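Local coordinates for uncharacterized protein DUF1470 (Jannaschia sp. CCS1, PDB 3H0N), which is of unknown function but binds zinc through a treble-clef zinc finger and possibly acts as a transcription regulator, at residues M2-S15 and W125-H139. Sequence-based numbering, arbitrary orientation.
Sequences MNLDSYERTGLRVS and WTAICAEGLAREIGH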
HETATM    1  N   MSE A   2       6.404  -7.698 -10.447  1.00 31.72           N
HETATM    2  CA  MSE A   2       6.292  -6.215 -10.301  1.00 31.43           C
HETATM    3  C   MSE A   2       6.534  -5.371 -11.575  1.00 28.22           C
HETATM    4  O   MSE A   2       7.510  -5.599 -12.307  1.00 30.97           O
HETATM    5  CB  MSE A   2       7.300  -5.737  -9.244  1.00 34.64           C
HETATM    6  CG  MSE A   2       7.558  -4.249  -9.337  1.00 31.49           C
HETATM    7 SE   MSE A   2       8.738  -3.470  -8.063  0.75 24.98          SE
HETATM    8  CE  MSE A   2       8.221  -4.552  -6.449  1.00 17.37           C
ATOM      9  N   ASN A   3       5.686  -4.350 -11.777  1.00 22.64           N
ATOM     10  CA  ASN A   3       5.888  -3.354 -12.821  1.00 17.23           C
ATOM     11  C   ASN A   3       6.317  -2.054 -12.206  1.00 17.98           C
ATOM     12  O   ASN A   3       5.542  -1.265 -11.668  1.00 15.57           O
ATOM     13  CB  ASN A   3       4.621  -3.185 -13.673  1.00 17.38           C
ATOM     14  CG  ASN A   3       4.747  -2.116 -14.755  1.00 15.54           C
ATOM     15  OD1 ASN A   3       5.768  -1.484 -14.953  1.00 15.10           O
ATOM     16  ND2 ASN A   3       3.644  -1.899 -15.455  1.00 16.99           N
ATOM     17  N   LEU A   4       7.609  -1.852 -12.283  1.00 15.32           N
ATOM     18  CA  LEU A   4       8.239  -0.690 -11.757  1.00 14.94           C
ATOM     19  C   LEU A   4       7.739   0.645 -12.367  1.00 13.71           C
ATOM     20  O   LEU A   4       7.851   1.685 -11.754  1.00 17.39           O
ATOM     21  CB  LEU A   4       9.737  -0.889 -11.919  1.00 16.98           C
ATOM     22  CG  LEU A   4      10.622   0.092 -11.260  1.00 18.79           C
ATOM     23  CD1 LEU A   4      10.377   0.188  -9.735  1.00 19.86           C
ATOM     24  CD2 LEU A   4      12.083  -0.366 -11.516  1.00 19.53           C
ATOM     25  N   ASP A   5       7.107   0.603 -13.565  1.00 14.16           N
ATOM     26  CA  ASP A   5       6.549   1.795 -14.223  1.00 15.20           C
ATOM     27  C   ASP A   5       5.086   2.086 -13.858  1.00 15.09           C
ATOM     28  O   ASP A   5       4.518   3.082 -14.336  1.00 16.90           O
ATOM     29  CB  ASP A   5       6.628   1.679 -15.767  1.00 14.75           C
ATOM     30  CG  ASP A   5       7.993   2.037 -16.317  1.00 18.17           C
ATOM     31  OD1 ASP A   5       8.856   2.508 -15.555  1.00 20.41           O
ATOM     32  OD2 ASP A   5       8.222   1.830 -17.525  1.00 18.65           O
ATOM     33  N   SER A   6       4.475   1.208 -13.075  1.00 14.38           N
ATOM     34  CA  SER A   6       3.092   1.367 -12.729  1.00 12.82           C
ATOM     35  C   SER A   6       2.925   2.500 -11.739  1.00 12.11           C
ATOM     36  O   SER A   6       3.829   2.907 -11.011  1.00 11.40           O
ATOM     37  CB  SER A   6       2.548   0.082 -12.121  1.00 13.89           C
ATOM     38  OG  SER A   6       3.090  -0.179 -10.889  1.00 16.10           O
ATOM     39  N   TYR A   7       1.706   2.991 -11.689  1.00 11.21           N
ATOM     40  CA  TYR A   7       1.351   3.983 -10.697  1.00 11.59           C
ATOM     41  C   TYR A   7       1.715   3.486  -9.309  1.00 12.08           C
ATOM     42  O   TYR A   7       2.189   4.229  -8.468  1.00 11.26           O
ATOM     43  CB  TYR A   7      -0.164   4.357 -10.774  1.00 12.45           C
ATOM     44  CG  TYR A   7      -0.583   5.292  -9.668  1.00 12.02           C
ATOM     45  CD1 TYR A   7      -0.420   6.679  -9.777  1.00 14.36           C
ATOM     46  CD2 TYR A   7      -1.057   4.785  -8.485  1.00 11.77           C
ATOM     47  CE1 TYR A   7      -0.772   7.518  -8.706  1.00 13.89           C
ATOM     48  CE2 TYR A   7      -1.366   5.597  -7.418  1.00 12.55           C
ATOM     49  CZ  TYR A   7      -1.224   6.963  -7.528  1.00 11.80           C
ATOM     50  OH  TYR A   7      -1.498   7.798  -6.474  1.00 12.63           O
ATOM     51  N   GLU A   8       1.415   2.232  -9.044  1.00 12.39           N
ATOM     52  CA  GLU A   8       1.581   1.642  -7.727  1.00 12.85           C
ATOM     53  C   GLU A   8       3.022   1.610  -7.235  1.00 12.29           C
ATOM     54  O   GLU A   8       3.255   1.577  -6.024  1.00 13.69           O
ATOM     55  CB  GLU A   8       1.011   0.198  -7.721  1.00 13.70           C
ATOM     56  CG  GLU A   8      -0.496   0.163  -7.776  1.00 18.07           C
ATOM     57  CD  GLU A   8      -1.100   0.414  -9.168  1.00 21.32           C
ATOM     58  OE1 GLU A   8      -0.399   0.371 -10.217  1.00 18.97           O
ATOM     59  OE2 GLU A   8      -2.342   0.614  -9.212  1.00 23.49           O
ATOM     60  N   ARG A   9       3.979   1.636  -8.156  1.00 12.20           N
ATOM     61  CA  ARG A   9       5.403   1.650  -7.801  1.00 10.90           C
ATOM     62  C   ARG A   9       6.041   3.017  -8.039  1.00 11.45           C
ATOM     63  O   ARG A   9       7.278   3.119  -8.114  1.00 10.73           O
ATOM     64  CB  ARG A   9       6.185   0.609  -8.551  1.00 12.83           C
ATOM     65  CG  ARG A   9       5.633  -0.740  -8.474  1.00 21.29           C
ATOM     66  CD  ARG A   9       5.581  -1.258  -7.095  1.00 19.85           C
ATOM     67  NE  ARG A   9       4.848  -2.527  -7.166  1.00 23.06           N
ATOM     68  CZ  ARG A   9       4.610  -3.351  -6.147  1.00 32.24           C
ATOM     69  NH1 ARG A   9       5.074  -3.088  -4.927  1.00 30.94           N
ATOM     70  NH2 ARG A   9       3.921  -4.470  -6.374  1.00 26.55           N
ATOM     71  N   THR A  10       5.252   4.076  -8.110  1.00 10.67           N
ATOM     72  CA  THR A  10       5.780   5.430  -8.281  1.00 10.68           C
ATOM     73  C   THR A  10       6.848   5.801  -7.249  1.00 10.95           C
ATOM     74  O   THR A  10       7.912   6.348  -7.602  1.00 10.27           O
ATOM     75  CB  THR A  10       4.630   6.453  -8.250  1.00 10.77           C
ATOM     76  OG1 THR A  10       3.752   6.212  -9.368  1.00 12.13           O
ATOM     77  CG2 THR A  10       5.181   7.874  -8.346  1.00 12.63           C
ATOM     78  N   GLY A  11       6.584   5.578  -5.968  1.00 10.87           N
ATOM     79  CA  GLY A  11       7.528   5.983  -4.948  1.00 11.16           C
ATOM     80  C   GLY A  11       8.842   5.257  -5.077  1.00 11.09           C
ATOM     81  O   GLY A  11       9.906   5.857  -4.951  1.00 10.95           O
ATOM     82  N   LEU A  12       8.760   3.966  -5.329  1.00 10.19           N
ATOM     83  CA  LEU A  12       9.984   3.178  -5.542  1.00 10.64           C
ATOM     84  C   LEU A  12      10.754   3.667  -6.748  1.00 11.52           C
ATOM     85  O   LEU A  12      11.998   3.891  -6.703  1.00 11.79           O
ATOM     86  CB  LEU A  12       9.643   1.673  -5.692  1.00 12.14           C
ATOM     87  CG  LEU A  12      10.789   0.713  -6.026  1.00 10.60           C
ATOM     88  CD1 LEU A  12      11.836   0.722  -4.893  1.00 12.16           C
ATOM     89  CD2 LEU A  12      10.234  -0.692  -6.260  1.00 10.87           C
ATOM     90  N   ARG A  13      10.051   3.864  -7.861  1.00 10.69           N
ATOM     91  CA  ARG A  13      10.684   4.257  -9.109  1.00 10.32           C
ATOM     92  C   ARG A  13      11.318   5.634  -9.011  1.00 11.33           C
ATOM     93  O   ARG A  13      12.469   5.827  -9.419  1.00 11.84           O
ATOM     94  CB  ARG A  13       9.636   4.272 -10.220  1.00 11.11           C
ATOM     95  CG  ARG A  13      10.136   4.731 -11.569  1.00 13.58           C
ATOM     96  CD  ARG A  13       9.071   4.688 -12.646  1.00 14.43           C
ATOM     97  NE  ARG A  13       7.898   5.529 -12.440  1.00 16.11           N
ATOM     98  CZ  ARG A  13       6.687   5.132 -11.961  1.00 11.93           C
ATOM     99  NH1 ARG A  13       6.434   3.910 -11.512  1.00 15.23           N
ATOM    100  NH2 ARG A  13       5.720   6.036 -11.921  1.00 19.18           N
ATOM    101  N   VAL A  14      10.588   6.594  -8.472  1.00 11.37           N
ATOM    102  CA  VAL A  14      11.101   7.944  -8.359  1.00 10.38           C
ATOM    103  C   VAL A  14      12.280   7.955  -7.377  1.00 11.83           C
ATOM    104  O   VAL A  14      13.266   8.652  -7.594  1.00 10.69           O
ATOM    105  CB  VAL A  14       9.994   8.917  -7.951  1.00 10.07           C
ATOM    106  CG1 VAL A  14      10.539  10.290  -7.549  1.00 10.26           C
ATOM    107  CG2 VAL A  14       8.988   9.107  -9.092  1.00 12.37           C
ATOM    108  N   SER A  15      12.208   7.168  -6.304  1.00 11.10           N
ATOM    109  CA  SER A  15      13.319   7.113  -5.332  1.00 10.48           C
ATOM    110  C   SER A  15      14.616   6.672  -6.026  1.00 10.63           C
ATOM    111  O   SER A  15      15.657   7.310  -5.879  1.00 10.45           O
ATOM    112  CB  SER A  15      13.036   6.095  -4.220  1.00 12.21           C
ATOM    113  OG  SER A  15      12.019   6.533  -3.338  1.00 11.04           O
ATOM    114  N   TRP A 125       6.510  14.622  -2.331  1.00 10.15           N
ATOM    115  CA  TRP A 125       7.414  13.627  -2.940  1.00  9.18           C
ATOM    116  C   TRP A 125       8.235  12.900  -1.889  1.00  8.44           C
ATOM    117  O   TRP A 125       8.490  11.715  -2.059  1.00  9.25           O
ATOM    118  CB  TRP A 125       8.239  14.255  -4.070  1.00 10.17           C
ATOM    119  CG  TRP A 125       7.392  14.395  -5.297  1.00  8.73           C
ATOM    120  CD1 TRP A 125       6.807  15.511  -5.759  1.00 11.33           C
ATOM    121  CD2 TRP A 125       6.928  13.313  -6.104  1.00  8.79           C
ATOM    122  NE1 TRP A 125       6.019  15.207  -6.867  1.00 13.78           N
ATOM    123  CE2 TRP A 125       6.074  13.856  -7.085  1.00 12.88           C
ATOM    124  CE3 TRP A 125       7.167  11.939  -6.099  1.00 10.65           C
ATOM    125  CZ2 TRP A 125       5.438  13.058  -8.050  1.00 13.60           C
ATOM    126  CZ3 TRP A 125       6.531  11.161  -7.056  1.00 12.85           C
ATOM    127  CH2 TRP A 125       5.689  11.712  -8.001  1.00 14.94           C
ATOM    128  N   THR A 126       8.553  13.551  -0.778  1.00  8.52           N
ATOM    129  CA  THR A 126       9.193  12.885   0.338  1.00  9.90           C
ATOM    130  C   THR A 126       8.305  11.788   0.881  1.00 10.64           C
ATOM    131  O   THR A 126       8.766  10.655   1.091  1.00 10.17           O
ATOM    132  CB  THR A 126       9.577  13.877   1.441  1.00  8.54           C
ATOM    133  OG1 THR A 126      10.470  14.852   0.894  1.00 10.36           O
ATOM    134  CG2 THR A 126      10.282  13.146   2.580  1.00 11.47           C
ATOM    135  N   ALA A 127       7.024  12.069   1.103  1.00  8.89           N
ATOM    136  CA  ALA A 127       6.097  11.058   1.592  1.00  9.83           C
ATOM    137  C   ALA A 127       5.896   9.927   0.619  1.00  8.68           C
ATOM    138  O   ALA A 127       5.823   8.750   1.030  1.00 10.05           O
ATOM    139  CB  ALA A 127       4.728  11.731   1.924  1.00 10.57           C
ATOM    140  N   ILE A 128       5.762  10.250  -0.664  1.00  8.35           N
ATOM    141  CA  ILE A 128       5.546   9.232  -1.686  1.00 10.17           C
ATOM    142  C   ILE A 128       6.739   8.289  -1.741  1.00  8.72           C
ATOM    143  O   ILE A 128       6.598   7.050  -1.776  1.00  9.53           O
ATOM    144  CB  ILE A 128       5.318   9.873  -3.053  1.00  9.46           C
ATOM    145  CG1 ILE A 128       3.945  10.600  -3.077  1.00  9.17           C
ATOM    146  CG2 ILE A 128       5.297   8.829  -4.184  1.00 10.32           C
ATOM    147  CD1 ILE A 128       3.742  11.494  -4.302  1.00 10.28           C
ATOM    148  N   CYS A 129       7.913   8.877  -1.779  1.00  9.50           N
ATOM    149  CA  CYS A 129       9.139   8.076  -1.879  1.00  9.70           C
ATOM    150  C   CYS A 129       9.353   7.238  -0.639  1.00  8.89           C
ATOM    151  O   CYS A 129       9.676   6.048  -0.735  1.00  9.48           O
ATOM    152  CB  CYS A 129      10.349   8.964  -2.141  1.00 10.19           C
ATOM    153  SG  CYS A 129      10.378   9.673  -3.816  1.00 10.92           S
ATOM    154  N   ALA A 130       9.142   7.839   0.528  1.00  9.59           N
ATOM    155  CA  ALA A 130       9.337   7.107   1.778  1.00  9.54           C
ATOM    156  C   ALA A 130       8.397   5.924   1.905  1.00 10.18           C
ATOM    157  O   ALA A 130       8.782   4.842   2.293  1.00 10.80           O
ATOM    158  CB  ALA A 130       9.212   8.028   3.048  1.00 12.50           C
ATOM    159  N   GLU A 131       7.115   6.160   1.595  1.00  9.55           N
ATOM    160  CA  GLU A 131       6.137   5.051   1.649  1.00 10.04           C
ATOM    161  C   GLU A 131       6.516   3.950   0.648  1.00  9.64           C
ATOM    162  O   GLU A 131       6.386   2.762   0.911  1.00 10.18           O
ATOM    163  CB  GLU A 131       4.687   5.509   1.448  1.00 10.73           C
ATOM    164  CG  GLU A 131       3.643   4.384   1.621  1.00 11.26           C
ATOM    165  CD  GLU A 131       3.465   3.456   0.416  1.00 13.26           C
ATOM    166  OE1 GLU A 131       3.786   3.855  -0.734  1.00 12.44           O
ATOM    167  OE2 GLU A 131       2.976   2.306   0.634  1.00 12.29           O
ATOM    168  N   GLY A 132       6.992   4.353  -0.526  1.00  9.04           N
ATOM    169  CA  GLY A 132       7.322   3.357  -1.562  1.00 10.45           C
ATOM    170  C   GLY A 132       8.450   2.441  -1.117  1.00  9.14           C
ATOM    171  O   GLY A 132       8.399   1.204  -1.268  1.00  9.82           O
ATOM    172  N   LEU A 133       9.478   3.038  -0.531  1.00  9.64           N
ATOM    173  CA  LEU A 133      10.571   2.222   0.016  1.00  9.18           C
ATOM    174  C   LEU A 133      10.117   1.397   1.200  1.00  9.85           C
ATOM    175  O   LEU A 133      10.440   0.210   1.317  1.00  9.29           O
ATOM    176  CB  LEU A 133      11.784   3.062   0.386  1.00  9.57           C
ATOM    177  CG  LEU A 133      12.445   3.750  -0.776  1.00 10.01           C
ATOM    178  CD1 LEU A 133      13.597   4.610  -0.244  1.00 12.41           C
ATOM    179  CD2 LEU A 133      12.912   2.811  -1.865  1.00 11.60           C
ATOM    180  N   ALA A 134       9.358   2.014   2.102  1.00  8.62           N
ATOM    181  CA  ALA A 134       8.827   1.306   3.278  1.00  9.16           C
ATOM    182  C   ALA A 134       8.000   0.082   2.878  1.00  8.46           C
ATOM    183  O   ALA A 134       8.060  -0.971   3.522  1.00  9.98           O
ATOM    184  CB  ALA A 134       8.024   2.246   4.205  1.00 10.09           C
ATOM    185  N   ARG A 135       7.187   0.251   1.849  1.00  9.31           N
ATOM    186  CA  ARG A 135       6.326  -0.834   1.396  1.00  9.69           C
ATOM    187  C   ARG A 135       7.116  -2.037   0.949  1.00  9.29           C
ATOM    188  O   ARG A 135       6.772  -3.186   1.192  1.00  9.84           O
ATOM    189  CB  ARG A 135       5.379  -0.333   0.318  1.00  9.40           C
ATOM    190  CG  ARG A 135       4.268  -1.314   0.046  1.00 12.04           C
ATOM    191  CD  ARG A 135       3.511  -1.033  -1.206  1.00 13.96           C
ATOM    192  NE  ARG A 135       3.291   0.364  -1.485  1.00 12.16           N
ATOM    193  CZ  ARG A 135       3.151   0.837  -2.720  1.00 12.01           C
ATOM    194  NH1 ARG A 135       3.108   0.031  -3.747  1.00 12.77           N
ATOM    195  NH2 ARG A 135       3.031   2.133  -2.911  1.00 12.58           N
ATOM    196  N   GLU A 136       8.225  -1.785   0.248  1.00 10.34           N
ATOM    197  CA  GLU A 136       9.053  -2.898  -0.199  1.00  9.71           C
ATOM    198  C   GLU A 136       9.760  -3.628   0.950  1.00  8.73           C
ATOM    199  O   GLU A 136       9.975  -4.833   0.871  1.00 10.48           O
ATOM    200  CB  GLU A 136      10.086  -2.439  -1.234  1.00 10.06           C
ATOM    201  CG  GLU A 136       9.501  -1.872  -2.533  1.00 11.46           C
ATOM    202  CD  GLU A 136       8.489  -2.742  -3.216  1.00 12.61           C
ATOM    203  OE1 GLU A 136       8.540  -3.983  -3.041  1.00 13.06           O
ATOM    204  OE2 GLU A 136       7.615  -2.160  -3.920  1.00 14.31           O
ATOM    205  N   ILE A 137      10.090  -2.907   2.027  1.00  9.54           N
ATOM    206  CA  ILE A 137      10.608  -3.539   3.228  1.00  9.79           C
ATOM    207  C   ILE A 137       9.500  -4.442   3.817  1.00  9.05           C
ATOM    208  O   ILE A 137       9.722  -5.597   4.141  1.00  9.37           O
ATOM    209  CB  ILE A 137      11.066  -2.491   4.260  1.00 10.23           C
ATOM    210  CG1 ILE A 137      12.241  -1.638   3.721  1.00 10.77           C
ATOM    211  CG2 ILE A 137      11.391  -3.134   5.615  1.00  9.98           C
ATOM    212  CD1 ILE A 137      12.554  -0.405   4.592  1.00 10.59           C
ATOM    213  N   GLY A 138       8.276  -3.919   3.912  1.00  9.70           N
ATOM    214  CA  GLY A 138       7.165  -4.724   4.404  1.00 11.13           C
ATOM    215  C   GLY A 138       6.882  -5.925   3.566  1.00 10.39           C
ATOM    216  O   GLY A 138       6.466  -6.988   4.082  1.00 10.97           O
ATOM    217  N   HIS A 139       7.109  -5.808   2.265  1.00  9.31           N
ATOM    218  CA  HIS A 139       6.877  -6.922   1.336  1.00  8.73           C
ATOM    219  C   HIS A 139       8.035  -7.897   1.241  1.00  9.72           C
ATOM    220  O   HIS A 139       8.044  -8.788   0.385  1.00 11.45           O
ATOM    221  CB  HIS A 139       6.485  -6.404  -0.066  1.00 10.94           C
ATOM    222  CG  HIS A 139       5.122  -5.759  -0.108  1.00 12.52           C
ATOM    223  ND1 HIS A 139       4.623  -5.116  -1.222  1.00 16.14           N
ATOM    224  CD2 HIS A 139       4.171  -5.648   0.851  1.00 15.85           C
ATOM    225  CE1 HIS A 139       3.401  -4.675  -0.952  1.00 13.56           C
ATOM    226  NE2 HIS A 139       3.108  -4.969   0.300  1.00 17.74           N
TER
HETATM  227  O   HOH W   1       6.042  -5.090  -3.462  1.00 18.30           O
HETATM  228  O   HOH W   2       4.174   4.529  -4.704  1.00 12.53           O
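G11 and G132 let helix 10-15 lie almost directly on the backbone of helix 125-138: the axes approach to 7.1 Å at a crossing angle of -105°, and G11 CA makes a CA-H...O contact with I128 O. Apolar packing flanks this crossing. T10 CG2 abuts the edge of the W125 ring in its plane, while V14 spans W125 and C129, its CG1 lying 3.8 Å from C129 SG. S15 OG rests against C129 CB and L133 CG, and L12 CD1 meets L133 CD2.

Among the polar contacts, S15 OG hydrogen-bonds to G11 O in its own helix; the others gather at the N-terminal side of helix 10-15. R135 NH1 donates to E8 O (2.8 Å), which lies in the guanidinium plane, with NH2 adding a weaker bond; R135 grips E131 side-on in a salt bridge, NE to OE2 and NH2 to OE1, which holds the guanidinium against rotation. The bent chain of R9 (chi2 -61°) carries NH1 to E136 OE2 in a 2.9 Å salt bridge whose hydrogen bond is weak, the guanidinium and carboxylate planes being 45° apart. A water accepts weakly from R9 NH1, donates to E136 OE1 and lies at H139 ND1; N141 ND2 hydrogen-bonds E136 OE1.

This buried crossing ties the N-terminal helix to helix 121-138; L70 of helix 58-78 packs on S15, C129 and L133, and F158 of strand 156-158 touches M2, L12 and E136.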